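Anti-sigma-D factor RsdA (Mycobacterium tuberculosis, PDB 3VEP) probably binds the extracytoplasmic function sigma factor SigD and holds it inactive until regulated intramembrane proteolysis releases it. Local coordinates at residues A28-V33 against W50-R55. Sequence-based numbering, arbitrary orientation.
Sequences AEREEV and WRDDLR
Arg30 and Asp52 form a salt bridge, with Arg30 NH1 2.7 Å from Asp52 OD2. Arg30 NH1 also donates a hydrogen bond to Asp52 OD1 at 3.0 Å, near the guanidinium plane and on the syn lone pair of the oxygen. A second arginine reaches that oxygen from its own helix: Arg51 NE and NH2 approach side-on, both to Asp52 OD1, the NE bond measuring 3.0 Å and lying 44° out of the carboxylate plane. OD1 therefore accepts three N-H groups, and the carboxylate probably offsets the like charges of Arg30 NH1 and Arg51 NH2, 3.4 Å apart.

The aliphatic part of Arg30 packs on the Arg51 guanidinium. Arg30 CG rests 3.5 Å above one face of this group, toward its rim, and the two guanidinium planes stand 78° apart. The Arg30 chain bends at chi3.

Arg30, with positive phi, is the C-prime residue of a Schellman motif ending helix 13-28, defined by the bonds Glu31 N to Ala26 O and Arg30 N to Leu27 O. The contact joins the turn after this helix to the C-terminal part of helix 38-55, in the part of the anti-sigma factor, probably cytoplasmic, that belongs to the sigma-factor-binding family region.

Backbone carbonyls engage the guanidinium groups of Arg55 and Arg51. Arg55 NH2 donates to Ala28 O at 2.8 Å with an N-H...O angle of 172°, in the carbonyl plane and on a lone pair. Its NE bonds to the backbone of the other protein's chain, so this guanidinium spans both molecules. Arg51 NH1 bonds to Leu27 O in the last turn of helix 13-28, and one water, 2.8 Å from Arg51 NH1, links that nitrogen to Glu31 O.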
loop_
_atom_site.group_PDB
_atom_site.type_symbol
_atom_site.label_atom_id
_atom_site.label_comp_id
_atom_site.label_asym_id
_atom_site.label_seq_id
_atom_site.Cartn_x
_atom_site.Cartn_y
_atom_site.Cartn_z
ATOM N N ALA A 28 -5.032 -7.023 -0.976
ATOM C CA ALA A 28 -4.764 -7.679 -2.245
ATOM C C ALA A 28 -5.903 -8.616 -2.639
ATOM O O ALA A 28 -6.191 -8.788 -3.817
ATOM C CB ALA A 28 -3.468 -8.447 -2.182
ATOM N N GLU A 29 -6.523 -9.228 -1.645
ATOM C CA GLU A 29 -7.636 -10.139 -1.844
ATOM C C GLU A 29 -8.955 -9.392 -1.846
ATOM O O GLU A 29 -10.015 -10.000 -1.823
ATOM C CB GLU A 29 -7.692 -11.137 -0.706
ATOM C CG GLU A 29 -6.605 -12.146 -0.680
ATOM C CD GLU A 29 -6.694 -13.002 0.560
ATOM O OE1 GLU A 29 -7.069 -12.451 1.628
ATOM O OE2 GLU A 29 -6.408 -14.218 0.458
ATOM N N ARG A 30 -8.870 -8.074 -1.831
ATOM C CA ARG A 30 -10.056 -7.237 -1.772
ATOM C C ARG A 30 -10.960 -7.497 -0.537
ATOM O O ARG A 30 -12.144 -7.256 -0.555
ATOM C CB ARG A 30 -10.807 -7.312 -3.104
ATOM C CG ARG A 30 -9.944 -6.970 -4.339
ATOM C CD ARG A 30 -10.780 -6.383 -5.501
ATOM N NE ARG A 30 -12.171 -6.685 -5.242
ATOM C CZ ARG A 30 -13.140 -5.810 -5.058
ATOM N NH1 ARG A 30 -12.931 -4.508 -5.168
ATOM N NH2 ARG A 30 -14.342 -6.271 -4.798
ATOM N N GLU A 31 -10.371 -7.963 0.551
ATOM C CA GLU A 31 -11.077 -8.169 1.815
ATOM C C GLU A 31 -11.293 -6.848 2.566
ATOM O O GLU A 31 -10.329 -6.152 2.883
ATOM C CB GLU A 31 -10.231 -9.073 2.699
ATOM C CG GLU A 31 -10.903 -9.563 3.952
ATOM C CD GLU A 31 -9.957 -10.369 4.836
ATOM O OE1 GLU A 31 -9.346 -11.335 4.324
ATOM O OE2 GLU A 31 -9.807 -10.032 6.041
ATOM N N GLU A 32 -12.547 -6.504 2.849
ATOM C CA GLU A 32 -12.881 -5.283 3.584
ATOM C C GLU A 32 -12.569 -5.445 5.069
ATOM O O GLU A 32 -13.158 -6.300 5.744
ATOM C CB GLU A 32 -14.368 -4.935 3.420
ATOM C CG GLU A 32 -14.862 -4.788 1.966
ATOM C CD GLU A 32 -14.258 -3.584 1.235
ATOM O OE1 GLU A 32 -14.478 -2.436 1.690
ATOM O OE2 GLU A 32 -13.575 -3.793 0.200
ATOM N N VAL A 33 -11.648 -4.629 5.578
ATOM C CA VAL A 33 -11.297 -4.667 6.993
ATOM C C VAL A 33 -11.783 -3.415 7.732
ATOM O O VAL A 33 -11.790 -2.292 7.190
ATOM C CB VAL A 33 -9.787 -4.849 7.195
ATOM C CG1 VAL A 33 -9.421 -4.835 8.694
ATOM C CG2 VAL A 33 -9.336 -6.129 6.534
ATOM N N TRP A 50 -7.933 2.517 -5.466
ATOM C CA TRP A 50 -6.787 2.696 -6.337
ATOM C C TRP A 50 -6.376 1.370 -6.955
ATOM O O TRP A 50 -6.094 1.289 -8.140
ATOM C CB TRP A 50 -5.671 3.315 -5.504
ATOM C CG TRP A 50 -4.310 3.285 -6.082
ATOM C CD1 TRP A 50 -3.803 4.110 -7.052
ATOM C CD2 TRP A 50 -3.234 2.430 -5.675
ATOM N NE1 TRP A 50 -2.478 3.805 -7.281
ATOM C CE2 TRP A 50 -2.107 2.772 -6.458
ATOM C CE3 TRP A 50 -3.119 1.396 -4.740
ATOM C CZ2 TRP A 50 -0.881 2.117 -6.332
ATOM C CZ3 TRP A 50 -1.898 0.747 -4.612
ATOM C CH2 TRP A 50 -0.794 1.111 -5.401
ATOM N N ARG A 51 -6.356 0.340 -6.119
ATOM C CA ARG A 51 -6.201 -1.049 -6.513
ATOM C C ARG A 51 -7.203 -1.368 -7.617
ATOM O O ARG A 51 -6.835 -1.872 -8.678
ATOM C CB ARG A 51 -6.474 -1.955 -5.290
ATOM C CG ARG A 51 -6.432 -3.482 -5.528
ATOM C CD ARG A 51 -7.268 -4.262 -4.494
ATOM N NE ARG A 51 -8.622 -3.735 -4.358
ATOM C CZ ARG A 51 -9.280 -3.584 -3.214
ATOM N NH1 ARG A 51 -8.738 -3.913 -2.048
ATOM N NH2 ARG A 51 -10.499 -3.069 -3.236
ATOM N N ASP A 52 -8.473 -1.073 -7.365
ATOM C CA ASP A 52 -9.516 -1.339 -8.348
ATOM C C ASP A 52 -9.265 -0.639 -9.696
ATOM O O ASP A 52 -9.159 -1.315 -10.741
ATOM C CB ASP A 52 -10.920 -1.077 -7.767
ATOM C CG ASP A 52 -11.341 -2.146 -6.726
ATOM O OD1 ASP A 52 -10.585 -3.108 -6.471
ATOM O OD2 ASP A 52 -12.444 -2.060 -6.165
ATOM N N ASP A 53 -9.124 0.692 -9.671
ATOM C CA ASP A 53 -8.932 1.478 -10.896
ATOM C C ASP A 53 -7.783 0.942 -11.726
ATOM O O ASP A 53 -7.883 0.827 -12.937
ATOM C CB ASP A 53 -8.645 2.952 -10.587
ATOM C CG ASP A 53 -9.763 3.628 -9.801
ATOM O OD1 ASP A 53 -10.884 3.058 -9.728
ATOM O OD2 ASP A 53 -9.507 4.741 -9.265
ATOM N N LEU A 54 -6.685 0.630 -11.060
ATOM C CA LEU A 54 -5.467 0.217 -11.721
ATOM C C LEU A 54 -5.537 -1.209 -12.246
ATOM O O LEU A 54 -4.753 -1.591 -13.118
ATOM C CB LEU A 54 -4.277 0.330 -10.768
ATOM C CG LEU A 54 -3.624 1.687 -10.495
ATOM C CD1 LEU A 54 -2.281 1.458 -9.778
ATOM C CD2 LEU A 54 -3.405 2.449 -11.783
ATOM N N ARG A 55 -6.441 -2.006 -11.687
ATOM C CA ARG A 55 -6.628 -3.364 -12.167
ATOM C C ARG A 55 -7.555 -3.271 -13.365
ATOM O O ARG A 55 -7.523 -4.083 -14.294
ATOM C CB ARG A 55 -7.254 -4.240 -11.072
ATOM C CG ARG A 55 -6.251 -5.030 -10.230
ATOM C CD ARG A 55 -6.960 -5.633 -9.030
ATOM N NE ARG A 55 -6.051 -6.072 -7.971
ATOM C CZ ARG A 55 -6.397 -6.900 -6.978
ATOM N NH1 ARG A 55 -7.627 -7.391 -6.900
ATOM N NH2 ARG A 55 -5.513 -7.245 -6.064
HETATM O O HOH W 1 -8.838 -9.732 -5.762
HETATM O O HOH W 2 -9.839 -4.021 0.526
#